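Local coordinates for protein xyloglucan-specific endo-beta-1,4-glucanase BoGH5A (Bacteroides ovatus, PDB 3ZMR) that hydrolyses internal beta-1,4-glucosidic linkages of xyloglucan, retaining the beta configuration, and so releases xyloglucan oligosaccharides, at residues 177-181 with 236-240; 102-108 with 295-301; 38-44 with 71-77. All blocks are in the same frame, centred on the assembly; numbering follows the deposited sequence.

Interaction 1. Residues 177-181 with 236-240; sequences YSHQF and RLEAM. With EDO (1,2-ethanediol), chain H.
One small hydroxyl, that of Ser178, meets both a guanidinium and a thioether methyl of the facing helix. Arg236 NH2 donates to Ser178 OG over 2.9 Å, with an N-H...O angle of 157°. The oxygen lies almost in the guanidinium plane, at its edge, and the bond bends only moderately from straight. Met240 CE presses against the same oxygen at 3.3 Å, a close approach for a methyl group. Glu218, whose OE1 takes the backbone N-H of Tyr177, is also hydrogen-bonded through OE2 to Ser178 OG, so the buried hydroxyl joins a carboxylate and a guanidinium, whose opposite charges would probably favour each other across it.

Arg236 reaches the serine because its chain runs extended from CG to NE, while a bend at the last torsion of Met240 (chi3 74°) swings CE toward the loop. There the methyl also meets Tyr177 CB at 3.8 Å and Phe181 CZ at 4.2 Å. Phe181 presents the edge of its ring to Arg236, CE2 lying 3.9 Å from NH2, with the two planes 58° apart. The other terminal nitrogen, Arg236 NH1, hydrogen-bonds to O2 of an ethanediol molecule, probably from the crystallisation liquor, at 2.9 Å, and Trp221 makes a cation-pi contact with the guanidinium. The loop itself is folded by a type I beta turn, in which Gln180 N bonds to Tyr177 O.

In the barrel, 177-181 belongs to the loop that follows strand 170-173. The facing residues lie on helix 227-248, which comes after the adjacent strand 210-214 and packs on another side against helix 275-293. Tyr177 packs on helix 191-206, between them in the chain, and Ser178 touches strand 143-144.

Interaction 2. Residues 102-108 with 295-301; sequences YIAPDNT and TGGRNHY
A glycine with positive phi, Gly296, ends a helical run, and Ile103 bridges to it through the backbone: Gly297 N bonds to Ile103 O at 2.9 Å, while Ile103 N bonds weakly to Thr295 O. Gly296 CA makes a CA-H...O contact with Ile103 O at 3.3 Å; a beta carbon on this glycine would run into that oxygen and the Tyr102 ring. Farther along, Asp106 N makes a weak bond to Gly297 O.

Pro105 lies over one face of the His300 ring, CG 3.8 Å from the ring centroid, in a CH-pi contact. Asn107 CB sits likewise over a face of Tyr301, whose edge meets Asp106 O.

Asp106 divides its oxygens. OD1 accepts from Thr108 OG1 at 2.6 Å and from Thr108 N at 2.9 Å, the latter closing an Asx turn. With CG anti to the backbone N (chi1 -174°), the carboxylate runs alongside Arg298, OD2 over the guanidinium face in a long salt bridge, 3.7 Å from NH1, at which no N-H points. Arg298 NE bonds weakly to Thr108 O.

The linker after strand 85-91 thus lies along a helix-to-strand loop of the (beta/alpha)8 barrel, between helix 275-293 and strand 304-307.

Interaction 3. Residues 38-44 with 71-77; sequences ISTSESW and RTATVTV
Strands 36-40 and 71-78 pair antiparallel in a sheet of the BACON domain. Backbone bonds join Ser39 and Thr76 both ways, Thr76 N reaching Ser39 O at 2.8 Å. Beyond the strand end Ser41 continues the pairing: its N bonds to Thr74 O, and its side chain takes over as acceptor, Thr74 N meeting Ser41 OG at 2.8 Å and 170°.

Apolar contacts line the face of Ile38, Thr40, Val75 and Val77. Ile38 CG2 meets Val75 CG1 at 3.6 Å, and strand 55-62 covers this face.

Trp44 is gripped on both faces. With CG between the backbone N and carbonyl carbon (chi1 55°), it lies flat against Arg71, centres 3.7 Å and planes 4° apart, a cation-pi stack; Gln91 OE1 bonds to Arg71 NE and helps fix the guanidinium. Trp44 CZ2 packs on Ala73 CB at 3.7 Å. An alanine in place of Trp44 would strip the guanidinium of its flat partner, and would probably leave it freer to turn and open a gap beside Ala73. On the other face Glu42 CB lies toward the rim, 3.4 Å above the ring plane, and Trp44 CZ2 brings the ring edge to 3.3 Å from Thr72 O.

How the interactions relate
Interaction 1 lies within the catalytic barrel, and interaction 2 lays the chain that follows the BACON strands against that barrel; their centres are 22 Å and their nearest atoms about 8 Å apart. They share helix 227-248: it carries residues 236-240, and Thr295 packs on its Ala245 and Leu246. Interaction 1 lies nearer the substrate, the Tyr177 side chain about 8 Å from that of substrate-binding His216 and the Ser178 side chain about 13 Å from a xylose unit of the bound oligosaccharide; interaction 2 is away from the known sites. Interaction 3 stands apart in the BACON domain, which does not bind carbohydrate, with nearest atoms about 19 Å from interaction 2 and 23 Å from interaction 1.

Interaction 1. Residues 177-181 with 236-240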
loop_
_atom_site.group_PDB
_atom_site.type_symbol
_atom_site.label_atom_id
_atom_site.label_comp_id
_atom_site.label_asym_id
_atom_site.label_seq_id
_atom_site.Cartn_x
_atom_site.Cartn_y
_atom_site.Cartn_z
ATOM N N TYR A 177 6.600 -10.669 11.742
ATOM C CA TYR A 177 7.436 -10.373 12.920
ATOM C C TYR A 177 6.795 -10.745 14.247
ATOM O O TYR A 177 7.513 -10.936 15.234
ATOM C CB TYR A 177 7.791 -8.879 12.957
ATOM C CG TYR A 177 8.537 -8.339 11.769
ATOM C CD1 TYR A 177 7.856 -7.846 10.656
ATOM C CD2 TYR A 177 9.932 -8.349 11.735
ATOM C CE1 TYR A 177 8.567 -7.322 9.572
ATOM C CE2 TYR A 177 10.640 -7.850 10.663
ATOM C CZ TYR A 177 9.966 -7.354 9.585
ATOM O OH TYR A 177 10.742 -6.837 8.564
ATOM N N SER A 178 5.466 -10.798 14.274
ATOM C CA SER A 178 4.701 -10.902 15.521
ATOM C C SER A 178 4.729 -12.294 16.169
ATOM O O SER A 178 4.256 -12.480 17.301
ATOM C CB SER A 178 3.262 -10.433 15.339
ATOM O OG SER A 178 3.261 -9.040 15.023
ATOM N N HIS A 179 5.324 -13.239 15.459
ATOM C CA HIS A 179 5.642 -14.562 15.994
ATOM C C HIS A 179 7.049 -14.632 16.578
ATOM O O HIS A 179 7.498 -15.685 17.049
ATOM C CB HIS A 179 5.473 -15.633 14.920
ATOM C CG HIS A 179 6.376 -15.478 13.742
ATOM N ND1 HIS A 179 6.777 -14.245 13.267
ATOM C CD2 HIS A 179 6.881 -16.400 12.884
ATOM C CE1 HIS A 179 7.538 -14.426 12.202
ATOM N NE2 HIS A 179 7.608 -15.722 11.939
ATOM N N GLN A 180 7.743 -13.494 16.567
ATOM C CA GLN A 180 9.169 -13.415 16.937
ATOM C C GLN A 180 9.437 -12.257 17.911
ATOM O O GLN A 180 10.526 -11.647 17.882
ATOM C CB GLN A 180 10.065 -13.314 15.696
ATOM C CG GLN A 180 9.959 -14.520 14.786
ATOM C CD GLN A 180 10.717 -15.729 15.311
ATOM O OE1 GLN A 180 11.671 -15.610 16.081
ATOM N NE2 GLN A 180 10.299 -16.910 14.889
ATOM N N PHE A 181 8.443 -11.930 18.738
ATOM C CA PHE A 181 8.638 -10.913 19.766
ATOM C C PHE A 181 9.473 -11.475 20.929
ATOM O O PHE A 181 9.273 -12.589 21.393
ATOM C CB PHE A 181 7.305 -10.393 20.302
ATOM C CG PHE A 181 6.505 -9.562 19.340
ATOM C CD1 PHE A 181 7.091 -8.616 18.509
ATOM C CD2 PHE A 181 5.128 -9.665 19.338
ATOM C CE1 PHE A 181 6.293 -7.866 17.654
ATOM C CE2 PHE A 181 4.318 -8.888 18.521
ATOM C CZ PHE A 181 4.916 -7.965 17.674
ATOM N N ARG A 236 0.818 -0.043 17.742
ATOM C CA ARG A 236 1.557 -1.253 17.398
ATOM C C ARG A 236 2.279 -1.132 16.053
ATOM O O ARG A 236 3.433 -1.525 15.935
ATOM C CB ARG A 236 0.619 -2.453 17.400
ATOM C CG ARG A 236 1.286 -3.748 17.002
ATOM C CD ARG A 236 0.374 -4.918 17.230
ATOM N NE ARG A 236 0.966 -6.168 16.813
ATOM C CZ ARG A 236 0.384 -7.350 17.020
ATOM N NH1 ARG A 236 -0.778 -7.413 17.650
ATOM N NH2 ARG A 236 0.954 -8.464 16.596
ATOM N N LEU A 237 1.573 -0.629 15.046
ATOM C CA LEU A 237 2.149 -0.485 13.705
ATOM C C LEU A 237 3.388 0.430 13.780
ATOM O O LEU A 237 4.455 0.123 13.197
ATOM C CB LEU A 237 1.082 0.043 12.775
ATOM C CG LEU A 237 1.507 0.047 11.295
ATOM C CD1 LEU A 237 1.782 -1.335 10.733
ATOM C CD2 LEU A 237 0.448 0.778 10.475
ATOM N N GLU A 238 3.275 1.526 14.529
ATOM C CA GLU A 238 4.422 2.413 14.748
ATOM C C GLU A 238 5.582 1.706 15.442
ATOM O O GLU A 238 6.742 1.825 15.051
ATOM C CB GLU A 238 4.005 3.655 15.566
ATOM C CG GLU A 238 5.187 4.556 15.894
ATOM C CD GLU A 238 4.835 5.810 16.678
ATOM O OE1 GLU A 238 3.806 5.834 17.357
ATOM O OE2 GLU A 238 5.616 6.780 16.599
ATOM N N ALA A 239 5.271 0.976 16.520
ATOM C CA ALA A 239 6.324 0.339 17.317
ATOM C C ALA A 239 7.103 -0.664 16.482
ATOM O O ALA A 239 8.327 -0.764 16.583
ATOM C CB ALA A 239 5.748 -0.338 18.544
ATOM N N MET A 240 6.386 -1.376 15.617
ATOM C CA MET A 240 6.998 -2.378 14.764
ATOM C C MET A 240 7.811 -1.718 13.667
ATOM O O MET A 240 9.005 -2.025 13.474
ATOM C CB MET A 240 5.932 -3.329 14.190
ATOM C CG MET A 240 5.241 -4.178 15.267
ATOM S SD MET A 240 3.977 -5.247 14.571
ATOM C CE MET A 240 4.982 -6.481 13.769
HETATM C C1 EDO H . -2.887 -5.186 20.414
HETATM O O1 EDO H . -4.074 -5.973 20.573
HETATM C C2 EDO H . -2.922 -4.503 19.059
HETATM O O2 EDO H . -2.971 -5.506 18.041
#

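Interaction 2. Residues 102-108 with 295-301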
loop_
_atom_site.group_PDB
_atom_site.type_symbol
_atom_site.label_atom_id
_atom_site.label_comp_id
_atom_site.label_asym_id
_atom_site.label_seq_id
_atom_site.Cartn_x
_atom_site.Cartn_y
_atom_site.Cartn_z
ATOM N N TYR A 102 16.469 9.739 15.767
ATOM C CA TYR A 102 16.572 10.485 14.506
ATOM C C TYR A 102 18.011 10.857 14.170
ATOM O O TYR A 102 18.781 11.303 15.027
ATOM C CB TYR A 102 15.745 11.753 14.587
ATOM C CG TYR A 102 15.813 12.666 13.395
ATOM C CD1 TYR A 102 15.014 12.476 12.265
ATOM C CD2 TYR A 102 16.668 13.762 13.415
ATOM C CE1 TYR A 102 15.061 13.385 11.207
ATOM C CE2 TYR A 102 16.731 14.651 12.369
ATOM C CZ TYR A 102 15.949 14.451 11.262
ATOM O OH TYR A 102 15.991 15.373 10.246
ATOM N N ILE A 103 18.347 10.725 12.900
ATOM C CA ILE A 103 19.573 11.285 12.384
ATOM C C ILE A 103 19.232 12.110 11.147
ATOM O O ILE A 103 18.201 11.921 10.506
ATOM C CB ILE A 103 20.655 10.220 12.071
ATOM C CG1 ILE A 103 20.241 9.328 10.903
ATOM C CG2 ILE A 103 21.017 9.409 13.322
ATOM C CD1 ILE A 103 21.298 8.277 10.523
ATOM N N ALA A 104 20.114 13.040 10.802
ATOM C CA ALA A 104 19.849 13.979 9.738
ATOM C C ALA A 104 19.602 13.250 8.411
ATOM O O ALA A 104 20.151 12.160 8.181
ATOM C CB ALA A 104 21.012 14.913 9.576
ATOM N N PRO A 105 18.827 13.860 7.512
ATOM C CA PRO A 105 18.617 13.251 6.198
ATOM C C PRO A 105 19.960 12.991 5.505
ATOM O O PRO A 105 20.913 13.773 5.615
ATOM C CB PRO A 105 17.776 14.300 5.475
ATOM C CG PRO A 105 16.968 14.917 6.584
ATOM C CD PRO A 105 18.002 15.065 7.668
ATOM N N ASP A 106 19.997 11.905 4.749
ATOM C CA ASP A 106 21.211 11.442 4.048
ATOM C C ASP A 106 20.805 10.911 2.693
ATOM O O ASP A 106 20.046 9.947 2.607
ATOM C CB ASP A 106 21.918 10.360 4.892
ATOM C CG ASP A 106 23.262 9.908 4.343
ATOM O OD1 ASP A 106 23.621 10.288 3.212
ATOM O OD2 ASP A 106 23.949 9.160 5.069
ATOM N N ASN A 107 21.259 11.546 1.621
ATOM C CA ASN A 107 20.964 11.069 0.267
ATOM C C ASN A 107 21.989 10.117 -0.348
ATOM O O ASN A 107 21.947 9.838 -1.552
ATOM C CB ASN A 107 20.689 12.241 -0.667
ATOM C CG ASN A 107 21.932 13.011 -1.040
ATOM O OD1 ASN A 107 23.020 12.650 -0.662
ATOM N ND2 ASN A 107 21.762 14.053 -1.822
ATOM N N THR A 108 22.879 9.592 0.480
ATOM C CA THR A 108 23.860 8.614 0.007
ATOM C C THR A 108 23.138 7.399 -0.557
ATOM O O THR A 108 22.350 6.761 0.138
ATOM C CB THR A 108 24.843 8.199 1.106
ATOM O OG1 THR A 108 25.474 9.368 1.625
ATOM C CG2 THR A 108 25.905 7.263 0.550
ATOM N N THR A 295 12.594 8.541 11.465
ATOM C CA THR A 295 13.929 7.975 11.729
ATOM C C THR A 295 15.067 8.707 11.017
ATOM O O THR A 295 16.250 8.566 11.358
ATOM C CB THR A 295 13.994 6.464 11.444
ATOM O OG1 THR A 295 13.843 6.192 10.052
ATOM C CG2 THR A 295 12.939 5.716 12.242
ATOM N N GLY A 296 14.717 9.461 9.991
ATOM C CA GLY A 296 15.685 10.236 9.257
ATOM C C GLY A 296 16.700 9.430 8.491
ATOM O O GLY A 296 16.421 8.324 8.022
ATOM N N GLY A 297 17.912 9.962 8.343
ATOM C CA GLY A 297 18.927 9.331 7.514
ATOM C C GLY A 297 18.409 9.089 6.104
ATOM O O GLY A 297 17.658 9.896 5.533
ATOM N N ARG A 298 18.807 7.970 5.515
ATOM C CA ARG A 298 18.329 7.627 4.168
ATOM C C ARG A 298 16.811 7.368 4.144
ATOM O O ARG A 298 16.185 7.413 3.075
ATOM C CB ARG A 298 19.076 6.413 3.653
ATOM C CG ARG A 298 20.544 6.683 3.327
ATOM C CD ARG A 298 21.185 5.379 2.937
ATOM N NE ARG A 298 22.619 5.364 2.674
ATOM C CZ ARG A 298 23.568 5.365 3.588
ATOM N NH1 ARG A 298 23.304 5.539 4.888
ATOM N NH2 ARG A 298 24.835 5.199 3.173
ATOM N N ASN A 299 16.229 7.066 5.308
ATOM C CA ASN A 299 14.791 6.856 5.404
ATOM C C ASN A 299 13.981 8.131 5.151
ATOM O O ASN A 299 12.798 8.088 4.900
ATOM C CB ASN A 299 14.391 6.264 6.746
ATOM C CG ASN A 299 14.789 4.801 6.888
ATOM O OD1 ASN A 299 15.065 4.089 5.910
ATOM N ND2 ASN A 299 14.801 4.348 8.105
ATOM N N HIS A 300 14.634 9.275 5.195
ATOM C CA HIS A 300 14.005 10.532 4.774
ATOM C C HIS A 300 13.618 10.494 3.297
ATOM O O HIS A 300 12.586 11.017 2.920
ATOM C CB HIS A 300 14.969 11.695 5.038
ATOM C CG HIS A 300 14.426 13.047 4.680
ATOM N ND1 HIS A 300 13.579 13.729 5.512
ATOM C CD2 HIS A 300 14.575 13.822 3.577
ATOM C CE1 HIS A 300 13.268 14.896 4.970
ATOM N NE2 HIS A 300 13.850 14.973 3.792
ATOM N N TYR A 301 14.444 9.816 2.497
ATOM C CA TYR A 301 14.340 9.792 1.043
ATOM C C TYR A 301 13.820 8.478 0.448
ATOM O O TYR A 301 13.575 8.404 -0.766
ATOM C CB TYR A 301 15.719 10.047 0.439
ATOM C CG TYR A 301 16.280 11.427 0.710
ATOM C CD1 TYR A 301 15.748 12.565 0.073
ATOM C CD2 TYR A 301 17.340 11.618 1.587
ATOM C CE1 TYR A 301 16.268 13.837 0.271
ATOM C CE2 TYR A 301 17.857 12.888 1.794
ATOM C CZ TYR A 301 17.302 13.974 1.144
ATOM O OH TYR A 301 17.830 15.220 1.360
HETATM O O HOH W 1 24.393 4.068 0.435
#

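Interaction 3. Residues 38-44 with 71-77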
loop_
_atom_site.group_PDB
_atom_site.type_symbol
_atom_site.label_atom_id
_atom_site.label_comp_id
_atom_site.label_asym_id
_atom_site.label_seq_id
_atom_site.Cartn_x
_atom_site.Cartn_y
_atom_site.Cartn_z
ATOM N N ILE A 38 -21.337 34.281 7.679
ATOM C CA ILE A 38 -19.924 33.884 7.665
ATOM C C ILE A 38 -19.429 33.508 6.259
ATOM O O ILE A 38 -20.077 32.788 5.534
ATOM C CB ILE A 38 -19.691 32.677 8.595
ATOM C CG1 ILE A 38 -20.019 33.068 10.038
ATOM C CG2 ILE A 38 -18.228 32.199 8.502
ATOM C CD1 ILE A 38 -19.877 31.916 11.027
ATOM N N SER A 39 -18.249 34.018 5.918
ATOM C CA SER A 39 -17.497 33.597 4.748
ATOM C C SER A 39 -16.046 33.350 5.194
ATOM O O SER A 39 -15.645 33.718 6.318
ATOM C CB SER A 39 -17.561 34.639 3.624
ATOM O OG SER A 39 -16.879 35.820 3.973
ATOM N N THR A 40 -15.293 32.685 4.330
ATOM C CA THR A 40 -13.848 32.506 4.513
ATOM C C THR A 40 -13.086 32.930 3.244
ATOM O O THR A 40 -13.632 32.962 2.132
ATOM C CB THR A 40 -13.436 31.046 4.859
ATOM O OG1 THR A 40 -13.290 30.277 3.660
ATOM C CG2 THR A 40 -14.438 30.376 5.790
ATOM N N SER A 41 -11.799 33.209 3.429
ATOM C CA SER A 41 -10.966 33.774 2.368
ATOM C C SER A 41 -10.268 32.720 1.496
ATOM O O SER A 41 -9.636 33.074 0.504
ATOM C CB SER A 41 -9.923 34.713 2.982
ATOM O OG SER A 41 -8.936 33.971 3.678
ATOM N N GLU A 42 -10.357 31.442 1.886
ATOM C CA GLU A 42 -9.645 30.354 1.197
ATOM C C GLU A 42 -10.498 29.081 1.166
ATOM O O GLU A 42 -11.155 28.751 2.148
ATOM C CB GLU A 42 -8.300 30.042 1.869
ATOM C CG GLU A 42 -7.332 31.213 1.972
ATOM C CD GLU A 42 -6.759 31.656 0.632
ATOM O OE1 GLU A 42 -6.905 30.943 -0.389
ATOM O OE2 GLU A 42 -6.128 32.724 0.612
ATOM N N SER A 43 -10.448 28.376 0.049
ATOM C CA SER A 43 -11.282 27.196 -0.188
ATOM C C SER A 43 -10.951 26.039 0.742
ATOM O O SER A 43 -11.801 25.194 0.984
ATOM C CB SER A 43 -11.181 26.740 -1.649
ATOM O OG SER A 43 -9.859 26.362 -1.985
ATOM N N TRP A 44 -9.731 26.022 1.284
ATOM C CA TRP A 44 -9.307 24.924 2.199
ATOM C C TRP A 44 -9.760 25.129 3.656
ATOM O O TRP A 44 -9.589 24.257 4.515
ATOM C CB TRP A 44 -7.779 24.717 2.176
ATOM C CG TRP A 44 -6.949 25.968 2.477
ATOM C CD1 TRP A 44 -6.394 26.820 1.545
ATOM C CD2 TRP A 44 -6.611 26.527 3.766
ATOM N NE1 TRP A 44 -5.725 27.836 2.165
ATOM C CE2 TRP A 44 -5.848 27.702 3.520
ATOM C CE3 TRP A 44 -6.858 26.147 5.105
ATOM C CZ2 TRP A 44 -5.342 28.499 4.544
ATOM C CZ3 TRP A 44 -6.346 26.953 6.140
ATOM C CH2 TRP A 44 -5.574 28.110 5.838
ATOM N N ARG A 71 0.220 28.035 5.826
ATOM C CA ARG A 71 -0.776 28.811 5.097
ATOM C C ARG A 71 -1.746 29.489 6.050
ATOM O O ARG A 71 -1.972 29.040 7.182
ATOM C CB ARG A 71 -1.520 27.975 4.058
ATOM C CG ARG A 71 -2.241 26.743 4.586
ATOM C CD ARG A 71 -2.745 25.912 3.420
ATOM N NE ARG A 71 -3.595 24.796 3.874
ATOM C CZ ARG A 71 -4.193 23.917 3.067
ATOM N NH1 ARG A 71 -4.049 23.993 1.752
ATOM N NH2 ARG A 71 -4.942 22.942 3.571
ATOM N N THR A 72 -2.317 30.580 5.559
ATOM C CA THR A 72 -3.216 31.400 6.351
ATOM C C THR A 72 -4.504 31.745 5.606
ATOM O O THR A 72 -4.574 31.754 4.381
ATOM C CB THR A 72 -2.550 32.715 6.801
ATOM O OG1 THR A 72 -2.202 33.508 5.649
ATOM C CG2 THR A 72 -1.303 32.440 7.671
ATOM N N ALA A 73 -5.528 32.004 6.394
ATOM C CA ALA A 73 -6.827 32.418 5.888
ATOM C C ALA A 73 -7.504 33.309 6.925
ATOM O O ALA A 73 -7.032 33.480 8.073
ATOM C CB ALA A 73 -7.691 31.210 5.616
ATOM N N THR A 74 -8.605 33.914 6.494
ATOM C CA THR A 74 -9.496 34.587 7.443
ATOM C C THR A 74 -10.900 34.005 7.352
ATOM O O THR A 74 -11.289 33.404 6.340
ATOM C CB THR A 74 -9.564 36.112 7.226
ATOM O OG1 THR A 74 -10.054 36.377 5.907
ATOM C CG2 THR A 74 -8.206 36.740 7.408
ATOM N N VAL A 75 -11.624 34.170 8.448
ATOM C CA VAL A 75 -13.052 33.875 8.543
ATOM C C VAL A 75 -13.720 35.177 8.986
ATOM O O VAL A 75 -13.378 35.752 10.038
ATOM C CB VAL A 75 -13.324 32.754 9.575
ATOM C CG1 VAL A 75 -14.818 32.497 9.714
ATOM C CG2 VAL A 75 -12.609 31.460 9.164
ATOM N N THR A 76 -14.665 35.637 8.173
ATOM C CA THR A 76 -15.336 36.910 8.404
ATOM C C THR A 76 -16.764 36.692 8.832
ATOM O O THR A 76 -17.559 36.080 8.104
ATOM C CB THR A 76 -15.296 37.756 7.126
ATOM O OG1 THR A 76 -13.933 38.067 6.848
ATOM C CG2 THR A 76 -16.082 39.082 7.275
ATOM N N VAL A 77 -17.057 37.165 10.036
ATOM C CA VAL A 77 -18.422 37.132 10.587
ATOM C C VAL A 77 -19.021 38.535 10.470
ATOM O O VAL A 77 -18.416 39.513 10.901
ATOM C CB VAL A 77 -18.430 36.686 12.060
ATOM C CG1 VAL A 77 -19.845 36.387 12.510
ATOM C CG2 VAL A 77 -17.510 35.463 12.265
#